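Side-chain contact in helicase of the snf2/rad54 family (Sulfolobus solfataricus, PDB 1Z5Z), which is a helicase-like ATPase of the SWI2/SNF2 family, represented by its C-terminal domain, and probably uses ATP hydrolysis to act on duplex DNA: residues A43-E48 against I264-G269. Numbering follows the deposited sequence.
Sequences AMYKAE and IELSVG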
ATOM      1  N   ALA A  43       1.657  10.841  14.073  1.00 39.07           N
ATOM      2  CA  ALA A  43       2.752  11.008  15.027  1.00 41.61           C
ATOM      3  C   ALA A  43       3.927  10.094  14.697  1.00 39.86           C
ATOM      4  O   ALA A  43       5.071  10.508  14.805  1.00 42.48           O
ATOM      5  CB  ALA A  43       2.281  10.730  16.435  1.00 41.50           C
ATOM      6  N   MET A  44       3.658   8.843  14.321  1.00 40.34           N
ATOM      7  CA  MET A  44       4.751   7.915  14.002  1.00 37.23           C
ATOM      8  C   MET A  44       5.452   8.374  12.727  1.00 37.89           C
ATOM      9  O   MET A  44       6.681   8.384  12.635  1.00 38.79           O
ATOM     10  CB  MET A  44       4.203   6.498  13.817  1.00 42.66           C
ATOM     11  CG  MET A  44       3.760   5.834  15.096  1.00 43.42           C
ATOM     12  SD  MET A  44       2.734   4.419  14.745  1.00 49.96           S
ATOM     13  CE  MET A  44       3.955   3.183  14.289  1.00 44.79           C
ATOM     14  N   TYR A  45       4.654   8.779  11.745  1.00 36.61           N
ATOM     15  CA  TYR A  45       5.198   9.240  10.472  1.00 36.76           C
ATOM     16  C   TYR A  45       6.156  10.399  10.717  1.00 39.95           C
ATOM     17  O   TYR A  45       7.275  10.432  10.195  1.00 38.18           O
ATOM     18  CB  TYR A  45       4.066   9.713   9.549  1.00 32.62           C
ATOM     19  CG  TYR A  45       4.527  10.020   8.125  1.00 34.13           C
ATOM     20  CD1 TYR A  45       4.281   9.109   7.080  1.00 33.99           C
ATOM     21  CD2 TYR A  45       5.199  11.199   7.814  1.00 30.14           C
ATOM     22  CE1 TYR A  45       4.693   9.374   5.758  1.00 31.30           C
ATOM     23  CE2 TYR A  45       5.615  11.470   6.482  1.00 33.02           C
ATOM     24  CZ  TYR A  45       5.348  10.540   5.469  1.00 31.09           C
ATOM     25  OH  TYR A  45       5.716  10.779   4.161  1.00 28.26           O
ATOM     26  N   LYS A  46       5.714  11.365  11.515  1.00 41.39           N
ATOM     27  CA  LYS A  46       6.540  12.530  11.797  1.00 42.54           C
ATOM     28  C   LYS A  46       7.847  12.194  12.527  1.00 41.33           C
ATOM     29  O   LYS A  46       8.916  12.695  12.176  1.00 45.13           O
ATOM     30  CB  LYS A  46       5.733  13.570  12.601  1.00 48.18           C
ATOM     31  CG  LYS A  46       6.434  14.942  12.670  1.00 55.33           C
ATOM     32  CD  LYS A  46       5.512  16.001  13.245  1.00 61.24           C
ATOM     33  CE  LYS A  46       6.233  17.337  13.444  1.00 62.50           C
ATOM     34  NZ  LYS A  46       5.421  18.197  14.381  1.00 67.93           N
ATOM     35  N   ALA A  47       7.772  11.333  13.524  1.00 37.84           N
ATOM     36  CA  ALA A  47       8.962  10.974  14.262  1.00 37.79           C
ATOM     37  C   ALA A  47      10.024  10.402  13.352  1.00 40.41           C
ATOM     38  O   ALA A  47      11.184  10.823  13.391  1.00 43.73           O
ATOM     39  CB  ALA A  47       8.613   9.980  15.348  1.00 36.09           C
ATOM     40  N   GLU A  48       9.638   9.435  12.521  1.00 40.65           N
ATOM     41  CA  GLU A  48      10.567   8.777  11.608  1.00 37.63           C
ATOM     42  C   GLU A  48      11.159   9.766  10.603  1.00 39.65           C
ATOM     43  O   GLU A  48      12.330   9.652  10.200  1.00 38.92           O
ATOM     44  CB  GLU A  48       9.828   7.633  10.881  1.00 37.17           C
ATOM     45  CG  GLU A  48      10.657   6.837   9.881  1.00 41.55           C
ATOM     46  CD  GLU A  48      12.000   6.318  10.466  1.00 43.15           C
ATOM     47  OE1 GLU A  48      12.035   5.946  11.654  1.00 38.70           O
ATOM     48  OE2 GLU A  48      13.011   6.290   9.726  1.00 42.99           O
ATOM     49  N   ILE A 264       9.098  13.363   1.295  1.00 35.30           N
ATOM     50  CA  ILE A 264       8.595  12.620   2.464  1.00 34.89           C
ATOM     51  C   ILE A 264       8.034  13.314   3.722  1.00 36.30           C
ATOM     52  O   ILE A 264       7.303  12.711   4.517  1.00 33.53           O
ATOM     53  CB  ILE A 264       9.668  11.619   2.939  1.00 36.97           C
ATOM     54  CG1 ILE A 264      10.752  12.336   3.745  1.00 37.94           C
ATOM     55  CG2 ILE A 264      10.300  10.911   1.722  1.00 37.38           C
ATOM     56  CD1 ILE A 264      11.906  11.421   4.172  1.00 40.55           C
ATOM     57  N   GLU A 265       8.360  14.581   3.920  1.00 35.61           N
ATOM     58  CA  GLU A 265       7.877  15.254   5.103  1.00 35.18           C
ATOM     59  C   GLU A 265       6.343  15.330   5.097  1.00 31.42           C
ATOM     60  O   GLU A 265       5.743  15.495   4.065  1.00 32.27           O
ATOM     61  CB  GLU A 265       8.516  16.641   5.141  1.00 38.82           C
ATOM     62  CG  GLU A 265       7.955  17.623   6.082  1.00 47.98           C
ATOM     63  CD  GLU A 265       8.962  18.732   6.315  1.00 53.07           C
ATOM     64  OE1 GLU A 265       9.890  18.555   7.162  1.00 54.49           O
ATOM     65  OE2 GLU A 265       8.835  19.744   5.606  1.00 49.59           O
ATOM     66  N   LEU A 266       5.725  15.209   6.255  1.00 29.57           N
ATOM     67  CA  LEU A 266       4.280  15.268   6.352  1.00 34.97           C
ATOM     68  C   LEU A 266       3.782  16.699   6.108  1.00 35.68           C
ATOM     69  O   LEU A 266       4.195  17.609   6.811  1.00 33.96           O
ATOM     70  CB  LEU A 266       3.865  14.812   7.739  1.00 33.21           C
ATOM     71  CG  LEU A 266       2.375  14.483   7.952  1.00 36.93           C
ATOM     72  CD1 LEU A 266       1.937  13.274   7.112  1.00 33.80           C
ATOM     73  CD2 LEU A 266       2.151  14.199   9.429  1.00 40.38           C
ATOM     74  N   SER A 267       2.925  16.896   5.110  1.00 34.81           N
ATOM     75  CA  SER A 267       2.412  18.229   4.823  1.00 35.61           C
ATOM     76  C   SER A 267       0.930  18.411   5.199  1.00 36.32           C
ATOM     77  O   SER A 267       0.140  18.956   4.434  1.00 38.22           O
ATOM     78  CB  SER A 267       2.612  18.539   3.347  1.00 35.34           C
ATOM     79  OG  SER A 267       2.083  17.509   2.533  1.00 38.93           O
ATOM     80  N   VAL A 268       0.585  17.942   6.388  1.00 34.50           N
ATOM     81  CA  VAL A 268      -0.761  17.998   6.925  1.00 38.93           C
ATOM     82  C   VAL A 268      -0.925  19.236   7.803  1.00 37.85           C
ATOM     83  O   VAL A 268      -0.017  19.606   8.537  1.00 34.94           O
ATOM     84  CB  VAL A 268      -1.031  16.738   7.781  1.00 41.58           C
ATOM     85  CG1 VAL A 268      -2.257  16.923   8.629  1.00 42.27           C
ATOM     86  CG2 VAL A 268      -1.178  15.514   6.845  1.00 43.71           C
ATOM     87  N   GLY A 269      -2.076  19.880   7.705  1.00 42.66           N
ATOM     88  CA  GLY A 269      -2.313  21.061   8.516  1.00 49.38           C
ATOM     89  C   GLY A 269      -2.145  20.676   9.972  1.00 53.24           C
ATOM     90  O   GLY A 269      -2.541  19.583  10.391  1.00 53.49           O
TER
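Y45, in the first half of helix 39-55, faces I264 and L266 where the backbone leaves helix 257-264: I264 keeps helical angles, and E265 turns the chain out into an extended run (psi 144°). The domain has the parallel-sheet core of a RecA-like helicase lobe, and the contact ties a helix just after its first strand to the segment near its C-terminus, 216 residues on; the centre of the contact lies about 17 Å from the centre of the chain. Y45 carries nearly all of it. Its CG lies anti to the backbone N and beside the carbonyl carbon (chi1 -172°), which carries the ring to L266 and the hydroxyl to the end of helix 257-264. There Y45 OH donates to I264 O at 2.5 Å. The bond is very short and the carbonyl crowds the ring, so the exact place of this oxygen is doubtful. The same hydroxyl is hydrogen-bonded to the backbone N of L226, at the start of helix 226-236, and so links three helices at one buried polar point. A phenylalanine here would probably leave L226 N, and with it I264 O, without the hydroxyl they share. The buried side chain of I264 touches Y45 little, its CB 4.2 Å from Y45 OH, and like Y45 it rests on L75 of helix 61-78. L266 bears on the ring instead: its CB packs 3.9 Å from Y45 CD2, an apolar contact, while its backbone passes the ring with N 3.7 Å from Y45 CE2. L266 also touches A42, just before Y45 on helix 39-55. Its CD1 makes a CH-pi contact over one face of Y45, 4.2 Å from the ring centroid and 23° off the normal, displaced toward CD2.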